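Local coordinates for protein yeast glycogen phosphorylase (Saccharomyces cerevisiae, PDB 1YGP) that belongs to the carbohydrate phosphorylase family, whose two-domain chain has the GT-B fold and carries pyridoxal-5'-phosphate, at residues L377-V382 with L424-E429; I228-Y233 with W335-L340; A373-Q378 with A471-V476; L327-Q332 with R417-H422. All blocks are in the same frame, centred on the assembly; numbering follows the deposited sequence.

The four contacts lie on the same side of the chain's centre, around the helices that serve the large mixed sheet. Contacts 2 and 4 both use helix 322-350; contacts 1 and 3 both use helix 372-384 and share Leu377 and Gln378. All pairs of centres are 10 to 16 Å apart. Along the chain contact 2 closes before contacts 1 and 3 open from the same helix, whereas contact 4 alternates with all three. Contact 1 touches contact 4 where helix 417-423 leads into helix 425-445. Together they illustrate how a GT-B domain is assembled from elements distant in sequence; none of these segments includes a residue of the pyridoxal-5'-phosphate pocket.

Contact 1: L377-V382 with L424-E429; sequences LQRVLV and LPRHLE
Arg379 sets CD, the last carbon of its chain before the guanidinium, over one face of the His427 imidazole. This CD sits 3.6 Å from both CE1 and NE2 of that ring, and Arg379 NE follows at 3.4 Å from His427 CE1. The chain runs out straight from the helix and then bends at its third torsion (68°), which swings the guanidinium past the rim of the imidazole. The two planes stand 65° apart, so this is no flat stack: His427 CE1 meets the guanidinium at its edge. The charge of Arg379 is met within its own helix by a salt bridge from NH2 to Glu376 OE2.

Locally, segments 377-382 and 425-429 of helices 372-384 and 425-445 run at 96°, their axes 10.3 Å apart. Helix 372-384 belongs to a beta-alpha-beta crossover that links the adjacent parallel strands 361-366 and 400-404 of the mixed sheet, and the start of helix 425-445 packs across it.

Arg426 meets Arg379 through its CG, 3.9 Å from Arg379 CD. The two arginines therefore touch through carbon, their charged ends turned apart. Arg426 NH1 forms a salt bridge with Glu429 OE1 at 2.8 Å, one turn further along, and NH2 pairs with Asp383 and the carbonyl oxygen of Thr245; acids thus probably offset the like charges. Val382 CG1 approaches Arg426 NH2 obliquely at 4.1 Å. The His427 ring also meets Tyr333 and Trp251, both at steep angles between planes, which pack it into an aromatic setting.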
# COMPACT_ATOMS: atom_id res chain seq x y z
N LEU A 377 26.35 -2.96 -18.40
CA LEU A 377 26.52 -1.96 -19.45
C LEU A 377 27.26 -2.66 -20.57
O LEU A 377 26.82 -2.57 -21.72
CB LEU A 377 27.32 -0.75 -18.98
CG LEU A 377 27.53 0.42 -19.98
CD1 LEU A 377 26.21 0.79 -20.65
CD2 LEU A 377 28.11 1.62 -19.26
N GLN A 378 28.29 -3.46 -20.30
CA GLN A 378 28.97 -4.20 -21.36
C GLN A 378 27.98 -5.11 -22.09
O GLN A 378 27.93 -5.08 -23.33
CB GLN A 378 30.10 -5.00 -20.76
CG GLN A 378 30.96 -5.75 -21.76
CD GLN A 378 31.76 -4.91 -22.73
OE1 GLN A 378 31.71 -3.68 -22.76
NE2 GLN A 378 32.56 -5.57 -23.55
N ARG A 379 27.15 -5.87 -21.35
CA ARG A 379 26.14 -6.72 -21.95
C ARG A 379 25.20 -5.93 -22.86
O ARG A 379 24.99 -6.36 -24.00
CB ARG A 379 25.29 -7.41 -20.89
CG ARG A 379 24.30 -8.40 -21.52
CD ARG A 379 23.33 -9.10 -20.57
NE ARG A 379 22.36 -8.17 -20.01
CZ ARG A 379 21.27 -7.83 -20.68
NH1 ARG A 379 20.99 -8.34 -21.89
NH2 ARG A 379 20.49 -6.89 -20.18
N VAL A 380 24.64 -4.78 -22.49
CA VAL A 380 23.67 -4.17 -23.38
C VAL A 380 24.40 -3.56 -24.56
O VAL A 380 23.90 -3.71 -25.69
CB VAL A 380 22.82 -3.07 -22.69
CG1 VAL A 380 22.21 -3.68 -21.45
CG2 VAL A 380 23.61 -1.88 -22.27
N LEU A 381 25.58 -2.94 -24.40
CA LEU A 381 26.26 -2.33 -25.53
C LEU A 381 26.67 -3.38 -26.55
O LEU A 381 26.51 -3.16 -27.74
CB LEU A 381 27.50 -1.55 -25.10
CG LEU A 381 27.33 -0.26 -24.33
CD1 LEU A 381 28.71 0.33 -24.17
CD2 LEU A 381 26.45 0.74 -25.06
N VAL A 382 27.13 -4.54 -26.13
CA VAL A 382 27.46 -5.58 -27.07
C VAL A 382 26.20 -6.30 -27.53
O VAL A 382 25.92 -6.24 -28.73
CB VAL A 382 28.45 -6.53 -26.40
CG1 VAL A 382 28.56 -7.86 -27.11
CG2 VAL A 382 29.79 -5.82 -26.41
N LEU A 424 22.60 -15.91 -13.81
CA LEU A 424 22.99 -14.92 -14.78
C LEU A 424 23.93 -15.52 -15.84
O LEU A 424 25.13 -15.18 -15.85
CB LEU A 424 23.62 -13.73 -13.97
CG LEU A 424 22.75 -13.02 -12.89
CD1 LEU A 424 23.46 -11.84 -12.29
CD2 LEU A 424 21.49 -12.48 -13.51
N PRO A 425 23.47 -16.36 -16.80
CA PRO A 425 24.33 -17.04 -17.76
C PRO A 425 25.19 -16.17 -18.67
O PRO A 425 26.40 -16.37 -18.80
CB PRO A 425 23.39 -17.95 -18.51
CG PRO A 425 21.98 -17.51 -18.21
CD PRO A 425 22.15 -16.98 -16.80
N ARG A 426 24.63 -15.13 -19.29
CA ARG A 426 25.41 -14.24 -20.17
C ARG A 426 26.39 -13.38 -19.40
O ARG A 426 27.50 -13.11 -19.87
CB ARG A 426 24.44 -13.35 -20.96
CG ARG A 426 25.07 -12.37 -21.92
CD ARG A 426 25.79 -13.14 -23.01
NE ARG A 426 26.18 -12.31 -24.15
CZ ARG A 426 27.43 -12.29 -24.57
NH1 ARG A 426 28.37 -13.02 -23.97
NH2 ARG A 426 27.75 -11.55 -25.62
N HIS A 427 26.04 -12.95 -18.19
CA HIS A 427 26.92 -12.08 -17.41
C HIS A 427 28.09 -12.91 -16.93
O HIS A 427 29.15 -12.33 -16.76
CB HIS A 427 26.22 -11.47 -16.20
CG HIS A 427 25.06 -10.55 -16.56
ND1 HIS A 427 25.12 -9.25 -16.76
CD2 HIS A 427 23.74 -10.94 -16.74
CE1 HIS A 427 23.91 -8.83 -17.04
NE2 HIS A 427 23.09 -9.84 -17.02
N LEU A 428 27.97 -14.23 -16.74
CA LEU A 428 29.15 -15.06 -16.50
C LEU A 428 30.07 -15.08 -17.72
O LEU A 428 31.29 -15.02 -17.61
CB LEU A 428 28.80 -16.50 -16.21
CG LEU A 428 29.55 -17.18 -15.08
CD1 LEU A 428 29.38 -18.64 -15.31
CD2 LEU A 428 31.04 -16.90 -15.06
N GLU A 429 29.51 -15.20 -18.92
CA GLU A 429 30.28 -15.23 -20.15
C GLU A 429 31.13 -13.96 -20.24
O GLU A 429 32.35 -14.01 -20.41
CB GLU A 429 29.35 -15.31 -21.34
CG GLU A 429 28.58 -16.59 -21.55
CD GLU A 429 27.82 -16.68 -22.88
OE1 GLU A 429 27.81 -15.73 -23.67
OE2 GLU A 429 27.22 -17.73 -23.13

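Contact 2: I228-Y233 with W335-L340; sequences IPVTFY and WCAASL
Val230 and Ile228, two residues apart on one strand, both direct their CB toward helix 322-350, where small residues receive them. The contact between the segments is apolar. Val230 uses its CG2 branch, which lies 4.1 Å from Ala337 CB and 4.4 Å from Ala338 CB and so reaches both alanines. Ile228 touches with CG1 rather than with the end of its chain: this methylene is 4.1 Å from Ala338 CB and equally far from Ala338 O. Alanine on the helix side lets the backbones come close, with the local axes 8.4 Å apart and the CA atoms of Ile228 and Ala338 separated by 5.9 Å. Phe334, on the same helix, adds an aromatic neighbour to both Val230 and Phe232.

Hydrogen bonding belongs to the helix itself and to its other neighbours. Ser339 OG donates back to Trp335 O at 2.8 Å, and the same carbonyl accepts Ser339 N from the opposite face of its plane. Ser339 OG also pairs with Trp280 NE1, while Trp335 NE1 is bonded to Tyr187 O. Polar bonds therefore tie the helix to strands 274-284 and 184-189.

Residues 228-232 belong to strand 221-232, outermost within the chain and hydrogen-bonded to strand 255-267; the local segment runs at 144° to helix segment 335-340. Helix 322-350 thus packs by small alanines on the antiparallel edge of the mixed alpha/beta sheet, in a domain of the GT-B fold.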
# COMPACT_ATOMS: atom_id res chain seq x y z
N ILE A 228 10.33 -1.16 -15.82
CA ILE A 228 11.42 -1.85 -16.54
C ILE A 228 11.24 -3.36 -16.38
O ILE A 228 11.06 -3.75 -15.23
CB ILE A 228 12.83 -1.48 -15.97
CG1 ILE A 228 13.07 0.00 -15.68
CG2 ILE A 228 13.81 -1.93 -17.02
CD1 ILE A 228 13.09 0.94 -16.90
N PRO A 229 11.23 -4.27 -17.37
CA PRO A 229 11.39 -5.73 -17.18
C PRO A 229 12.82 -6.16 -16.84
O PRO A 229 13.79 -5.59 -17.36
CB PRO A 229 10.93 -6.34 -18.48
CG PRO A 229 10.00 -5.28 -19.04
CD PRO A 229 10.75 -3.99 -18.71
N VAL A 230 13.00 -7.16 -15.98
CA VAL A 230 14.30 -7.60 -15.50
C VAL A 230 14.21 -9.12 -15.59
O VAL A 230 13.18 -9.69 -15.24
CB VAL A 230 14.51 -7.12 -14.04
CG1 VAL A 230 15.70 -7.80 -13.42
CG2 VAL A 230 14.80 -5.63 -14.02
N THR A 231 15.27 -9.81 -15.97
CA THR A 231 15.21 -11.23 -16.30
C THR A 231 16.16 -12.07 -15.48
O THR A 231 17.28 -11.63 -15.18
CB THR A 231 15.49 -11.32 -17.82
OG1 THR A 231 14.24 -10.97 -18.37
CG2 THR A 231 15.98 -12.63 -18.38
N PHE A 232 15.75 -13.27 -15.13
CA PHE A 232 16.64 -14.13 -14.38
C PHE A 232 16.61 -15.49 -15.03
O PHE A 232 15.64 -15.86 -15.72
CB PHE A 232 16.19 -14.25 -12.95
CG PHE A 232 16.20 -12.92 -12.22
CD1 PHE A 232 17.41 -12.34 -11.86
CD2 PHE A 232 14.99 -12.29 -11.92
CE1 PHE A 232 17.39 -11.11 -11.19
CE2 PHE A 232 14.99 -11.07 -11.26
CZ PHE A 232 16.19 -10.47 -10.89
N TYR A 233 17.71 -16.22 -14.81
CA TYR A 233 17.92 -17.59 -15.28
C TYR A 233 17.98 -17.56 -16.79
O TYR A 233 18.33 -16.54 -17.39
CB TYR A 233 16.78 -18.50 -14.78
CG TYR A 233 16.67 -18.46 -13.27
CD1 TYR A 233 17.64 -19.09 -12.49
CD2 TYR A 233 15.62 -17.77 -12.66
CE1 TYR A 233 17.56 -19.02 -11.10
CE2 TYR A 233 15.54 -17.70 -11.27
CZ TYR A 233 16.52 -18.33 -10.51
OH TYR A 233 16.44 -18.32 -9.14
N TRP A 335 18.25 -4.22 -9.16
CA TRP A 335 18.52 -2.81 -9.01
C TRP A 335 19.56 -2.36 -10.01
O TRP A 335 19.33 -1.29 -10.58
CB TRP A 335 18.96 -2.60 -7.57
CG TRP A 335 19.83 -1.41 -7.21
CD1 TRP A 335 19.44 -0.09 -7.28
CD2 TRP A 335 21.07 -1.58 -6.67
NE1 TRP A 335 20.46 0.58 -6.77
CE2 TRP A 335 21.44 -0.27 -6.39
CE3 TRP A 335 21.90 -2.66 -6.40
CZ2 TRP A 335 22.69 -0.06 -5.81
CZ3 TRP A 335 23.14 -2.42 -5.82
CH2 TRP A 335 23.53 -1.12 -5.52
N CYS A 336 20.66 -3.10 -10.26
CA CYS A 336 21.64 -2.68 -11.27
C CYS A 336 21.09 -2.60 -12.70
O CYS A 336 21.31 -1.65 -13.45
CB CYS A 336 22.80 -3.63 -11.25
SG CYS A 336 23.78 -3.28 -9.78
N ALA A 337 20.27 -3.59 -13.02
CA ALA A 337 19.61 -3.74 -14.30
C ALA A 337 18.66 -2.59 -14.63
O ALA A 337 18.83 -1.89 -15.64
CB ALA A 337 18.83 -5.04 -14.27
N ALA A 338 17.65 -2.38 -13.77
CA ALA A 338 16.65 -1.35 -13.93
C ALA A 338 17.27 0.05 -13.94
O ALA A 338 17.02 0.85 -14.84
CB ALA A 338 15.67 -1.45 -12.80
N SER A 339 18.16 0.33 -13.00
CA SER A 339 18.86 1.59 -12.95
C SER A 339 19.70 1.83 -14.19
O SER A 339 19.62 2.91 -14.77
CB SER A 339 19.73 1.60 -11.73
OG SER A 339 18.93 1.48 -10.56
N LEU A 340 20.48 0.87 -14.68
CA LEU A 340 21.26 1.10 -15.89
C LEU A 340 20.32 1.35 -17.05
O LEU A 340 20.54 2.27 -17.83
CB LEU A 340 22.12 -0.09 -16.21
CG LEU A 340 23.60 0.19 -16.18
CD1 LEU A 340 23.91 1.28 -17.16
CD2 LEU A 340 24.02 0.68 -14.82

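Contact 3: A373-Q378 with A471-V476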
# COMPACT_ATOMS: atom_id res chain seq x y z
N ALA A 373 26.51 -3.65 -12.43
CA ALA A 373 26.23 -2.58 -13.38
C ALA A 373 27.30 -2.50 -14.47
O ALA A 373 26.97 -2.18 -15.61
CB ALA A 373 26.20 -1.24 -12.68
N ILE A 374 28.57 -2.80 -14.16
CA ILE A 374 29.68 -2.82 -15.13
C ILE A 374 29.40 -3.87 -16.22
O ILE A 374 29.29 -3.59 -17.42
CB ILE A 374 31.01 -3.13 -14.34
CG1 ILE A 374 31.48 -1.90 -13.62
CG2 ILE A 374 32.12 -3.59 -15.25
CD1 ILE A 374 32.38 -2.22 -12.42
N VAL A 375 29.20 -5.11 -15.75
CA VAL A 375 28.97 -6.25 -16.61
C VAL A 375 27.70 -6.09 -17.43
O VAL A 375 27.58 -6.59 -18.54
CB VAL A 375 28.90 -7.47 -15.69
CG1 VAL A 375 28.74 -8.74 -16.50
CG2 VAL A 375 30.20 -7.62 -14.95
N GLU A 376 26.69 -5.43 -16.86
CA GLU A 376 25.44 -5.14 -17.54
C GLU A 376 25.62 -4.07 -18.61
O GLU A 376 25.07 -4.28 -19.71
CB GLU A 376 24.43 -4.71 -16.49
CG GLU A 376 23.09 -4.18 -16.99
CD GLU A 376 22.17 -5.19 -17.66
OE1 GLU A 376 22.41 -6.39 -17.61
OE2 GLU A 376 21.18 -4.75 -18.24
N LEU A 377 26.35 -2.96 -18.40
CA LEU A 377 26.52 -1.96 -19.45
C LEU A 377 27.26 -2.66 -20.57
O LEU A 377 26.82 -2.57 -21.72
CB LEU A 377 27.32 -0.75 -18.98
CG LEU A 377 27.53 0.42 -19.98
CD1 LEU A 377 26.21 0.79 -20.65
CD2 LEU A 377 28.11 1.62 -19.26
N GLN A 378 28.29 -3.46 -20.30
CA GLN A 378 28.97 -4.20 -21.36
C GLN A 378 27.98 -5.11 -22.09
O GLN A 378 27.93 -5.08 -23.33
CB GLN A 378 30.10 -5.00 -20.76
CG GLN A 378 30.96 -5.75 -21.76
CD GLN A 378 31.76 -4.91 -22.73
OE1 GLN A 378 31.71 -3.68 -22.76
NE2 GLN A 378 32.56 -5.57 -23.55
N ALA A 471 35.18 -7.27 -6.04
CA ALA A 471 36.03 -6.09 -5.88
C ALA A 471 37.11 -6.00 -6.95
O ALA A 471 37.40 -4.90 -7.44
CB ALA A 471 36.75 -6.08 -4.53
N PHE A 472 37.67 -7.13 -7.40
CA PHE A 472 38.64 -7.09 -8.49
C PHE A 472 37.97 -6.75 -9.82
O PHE A 472 38.53 -5.98 -10.61
CB PHE A 472 39.35 -8.41 -8.60
CG PHE A 472 40.20 -8.77 -7.40
CD1 PHE A 472 40.28 -7.95 -6.26
CD2 PHE A 472 40.93 -9.96 -7.44
CE1 PHE A 472 41.07 -8.32 -5.18
CE2 PHE A 472 41.72 -10.32 -6.35
CZ PHE A 472 41.79 -9.50 -5.23
N LEU A 473 36.75 -7.26 -10.10
CA LEU A 473 36.00 -6.88 -11.29
C LEU A 473 35.69 -5.38 -11.28
O LEU A 473 35.72 -4.71 -12.33
CB LEU A 473 34.69 -7.67 -11.33
CG LEU A 473 33.60 -7.43 -12.40
CD1 LEU A 473 34.11 -7.47 -13.84
CD2 LEU A 473 32.57 -8.53 -12.19
N ALA A 474 35.43 -4.84 -10.08
CA ALA A 474 35.15 -3.43 -9.94
C ALA A 474 36.42 -2.63 -10.21
O ALA A 474 36.30 -1.63 -10.90
CB ALA A 474 34.66 -3.12 -8.55
N ILE A 475 37.64 -3.03 -9.76
CA ILE A 475 38.87 -2.28 -10.07
C ILE A 475 39.09 -2.29 -11.58
O ILE A 475 39.28 -1.24 -12.20
CB ILE A 475 40.18 -2.87 -9.51
CG1 ILE A 475 40.14 -3.36 -8.08
CG2 ILE A 475 41.16 -1.73 -9.60
CD1 ILE A 475 39.80 -2.36 -6.98
N VAL A 476 39.04 -3.48 -12.19
CA VAL A 476 39.21 -3.63 -13.63
C VAL A 476 38.15 -2.87 -14.45
O VAL A 476 38.49 -2.43 -15.55
CB VAL A 476 39.20 -5.14 -13.97
CG1 VAL A 476 39.23 -5.40 -15.45
CG2 VAL A 476 40.46 -5.76 -13.42
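Ile374 and Leu473 reach across between helices 372-384 and 470-477 with ends placed by their torsions. In Ile374 the chain is extended at its second torsion (157°), which carries CD1 out from helix 372-384 until it rests 3.9 Å from Ala474 CA. Leu473 answers from the other helix: with CG placed opposite the backbone nitrogen (175°), its two methyl groups are presented to the CG2 branch of Val375.

That branch meets both methyls, CG2 of Val375 standing 3.8 Å from Leu473 CD2 and 4.1 Å from Leu473 CD1. The two side chains cross at about a right angle, so a single methyl of the valine faces the forked end of the leucine. Ile374 works differently, since it comes down on backbone rather than on a side chain. Besides Ala474 CA, its CD1 lies 4.2 Å from Leu473 O, and the small alanine leaves the helix surface accessible to it. All four residues are buried, and the interface between the segments is apolar apart from the Leu473 carbonyl oxygen.

The local axes are 10.5 Å apart and inclined at 53°, with Ile374 and Ala474 as the nearest pair of CA atoms. Both helices also lean on the same strand: Ile374 and Leu377 touch Phe400, while Ala471 and Ile475 touch Tyr402. Residues 400 and 402, two apart, face the same side of strand 400-404, consistent with both helices covering one face of the sheet. Such a layer fits the Rossmann-like alpha/beta domains of the GT-B fold, with helix 470-477 leading directly into strand 478-483.

Contact 4: L327-Q332 with R417-H422; sequences LRLKQQ and RRLFGH
Leu329 carries the apolar contact from its side alone, both of its methyl groups lying along the CD2-CE2 side of Phe420. CD2 of Leu329 is 3.7 Å from CD2 of Phe420 and 4.0 Å from the CA of the same residue, so it lodges at the root of the side chain. CD1 of Leu329 goes further out and meets the ring at CE2, 4.0 Å away. The approach to the ring is oblique, and the two side chains cross at about a right angle. In Phe420, CG stands opposite the backbone nitrogen (chi1 -168°), which brings the ring within reach of the leucine although the CB itself is not aimed at the other helix. Leu419 adds a looser touch, its CD1 lying 4.5 Å from Leu329 CD2.

These residues join the long helix 322-350 to the short helix 417-423, a single turn or two of chain between strand 414-416 and helix 425-445. Trp415, on that preceding strand, packs against both Leu329 and Phe420. Phe420 also touches His427, Leu428 and Ile431, so its ring sits where three helices of the alpha/beta domain come together.

Polar interactions involve a partner outside the two segments. Lys330 NZ makes a salt bridge to Glu326 OE2, one turn earlier in its helix, and a hydrogen bond with Tyr233 OH. Tyr233 also meets the ring of His422, and so touches both helices.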
# COMPACT_ATOMS: atom_id res chain seq x y z
N LEU A 327 19.03 -14.85 -3.37
CA LEU A 327 18.18 -13.68 -3.29
C LEU A 327 19.00 -12.41 -3.22
O LEU A 327 18.62 -11.44 -3.88
CB LEU A 327 17.25 -13.79 -2.08
CG LEU A 327 16.18 -12.74 -1.87
CD1 LEU A 327 15.19 -12.73 -3.02
CD2 LEU A 327 15.42 -13.07 -0.64
N ARG A 328 20.13 -12.39 -2.51
CA ARG A 328 20.99 -11.22 -2.45
C ARG A 328 21.51 -10.95 -3.85
O ARG A 328 21.43 -9.80 -4.31
CB ARG A 328 22.18 -11.45 -1.53
CG ARG A 328 21.79 -11.65 -0.07
CD ARG A 328 21.91 -10.41 0.77
NE ARG A 328 23.21 -10.32 1.40
CZ ARG A 328 23.38 -10.18 2.73
NH1 ARG A 328 22.37 -10.10 3.58
NH2 ARG A 328 24.61 -10.10 3.22
N LEU A 329 21.97 -11.96 -4.60
CA LEU A 329 22.44 -11.70 -5.94
C LEU A 329 21.30 -11.22 -6.84
O LEU A 329 21.45 -10.23 -7.57
CB LEU A 329 23.08 -12.96 -6.52
CG LEU A 329 23.85 -12.81 -7.86
CD1 LEU A 329 24.98 -11.76 -7.75
CD2 LEU A 329 24.41 -14.16 -8.24
N LYS A 330 20.14 -11.84 -6.69
CA LYS A 330 18.92 -11.57 -7.45
C LYS A 330 18.49 -10.11 -7.28
O LYS A 330 18.23 -9.40 -8.24
CB LYS A 330 17.88 -12.55 -6.94
CG LYS A 330 16.81 -13.02 -7.89
CD LYS A 330 16.36 -14.35 -7.31
CE LYS A 330 15.37 -15.10 -8.18
NZ LYS A 330 15.05 -16.38 -7.56
N GLN A 331 18.52 -9.64 -6.05
CA GLN A 331 18.21 -8.27 -5.67
C GLN A 331 19.24 -7.30 -6.25
O GLN A 331 18.88 -6.30 -6.88
CB GLN A 331 18.16 -8.30 -4.15
CG GLN A 331 17.95 -7.05 -3.33
CD GLN A 331 17.76 -7.40 -1.85
OE1 GLN A 331 18.72 -7.65 -1.12
NE2 GLN A 331 16.57 -7.43 -1.29
N GLN A 332 20.55 -7.57 -6.11
CA GLN A 332 21.62 -6.71 -6.63
C GLN A 332 21.57 -6.65 -8.15
O GLN A 332 21.85 -5.60 -8.75
CB GLN A 332 22.99 -7.23 -6.20
CG GLN A 332 23.24 -7.23 -4.70
CD GLN A 332 24.67 -7.57 -4.30
OE1 GLN A 332 25.18 -7.09 -3.28
NE2 GLN A 332 25.40 -8.38 -5.04
N ARG A 417 30.77 -19.61 -8.88
CA ARG A 417 30.40 -19.69 -10.29
C ARG A 417 29.14 -20.44 -10.62
O ARG A 417 28.35 -19.99 -11.46
CB ARG A 417 31.54 -20.28 -11.06
CG ARG A 417 32.59 -19.32 -11.05
N ARG A 418 28.86 -21.54 -9.94
CA ARG A 418 27.65 -22.31 -10.19
C ARG A 418 26.38 -21.45 -10.08
O ARG A 418 25.63 -21.30 -11.04
CB ARG A 418 27.58 -23.47 -9.20
N LEU A 419 26.21 -20.84 -8.90
CA LEU A 419 25.11 -19.96 -8.57
C LEU A 419 25.03 -18.77 -9.52
O LEU A 419 23.98 -18.51 -10.16
CB LEU A 419 25.33 -19.54 -7.11
CG LEU A 419 24.60 -18.42 -6.36
CD1 LEU A 419 23.17 -18.23 -6.81
CD2 LEU A 419 24.56 -18.81 -4.91
N PHE A 420 26.15 -18.07 -9.67
CA PHE A 420 26.16 -16.89 -10.50
C PHE A 420 25.77 -17.27 -11.92
O PHE A 420 24.90 -16.61 -12.49
CB PHE A 420 27.54 -16.25 -10.51
CG PHE A 420 27.52 -14.86 -11.12
CD1 PHE A 420 27.55 -14.68 -12.51
CD2 PHE A 420 27.46 -13.76 -10.27
CE1 PHE A 420 27.53 -13.39 -13.05
CE2 PHE A 420 27.44 -12.47 -10.82
CZ PHE A 420 27.47 -12.29 -12.20
N GLY A 421 26.36 -18.35 -12.42
CA GLY A 421 26.15 -18.79 -13.78
C GLY A 421 24.70 -19.12 -14.05
O GLY A 421 24.12 -18.70 -15.06
N HIS A 422 24.10 -19.83 -13.10
CA HIS A 422 22.73 -20.31 -13.21
C HIS A 422 21.71 -19.20 -13.26
O HIS A 422 20.65 -19.33 -13.86
CB HIS A 422 22.45 -21.23 -12.03
CG HIS A 422 21.00 -21.65 -11.86
ND1 HIS A 422 20.22 -22.33 -12.70
CD2 HIS A 422 20.26 -21.33 -10.75
CE1 HIS A 422 19.03 -22.42 -12.15
NE2 HIS A 422 19.07 -21.82 -10.98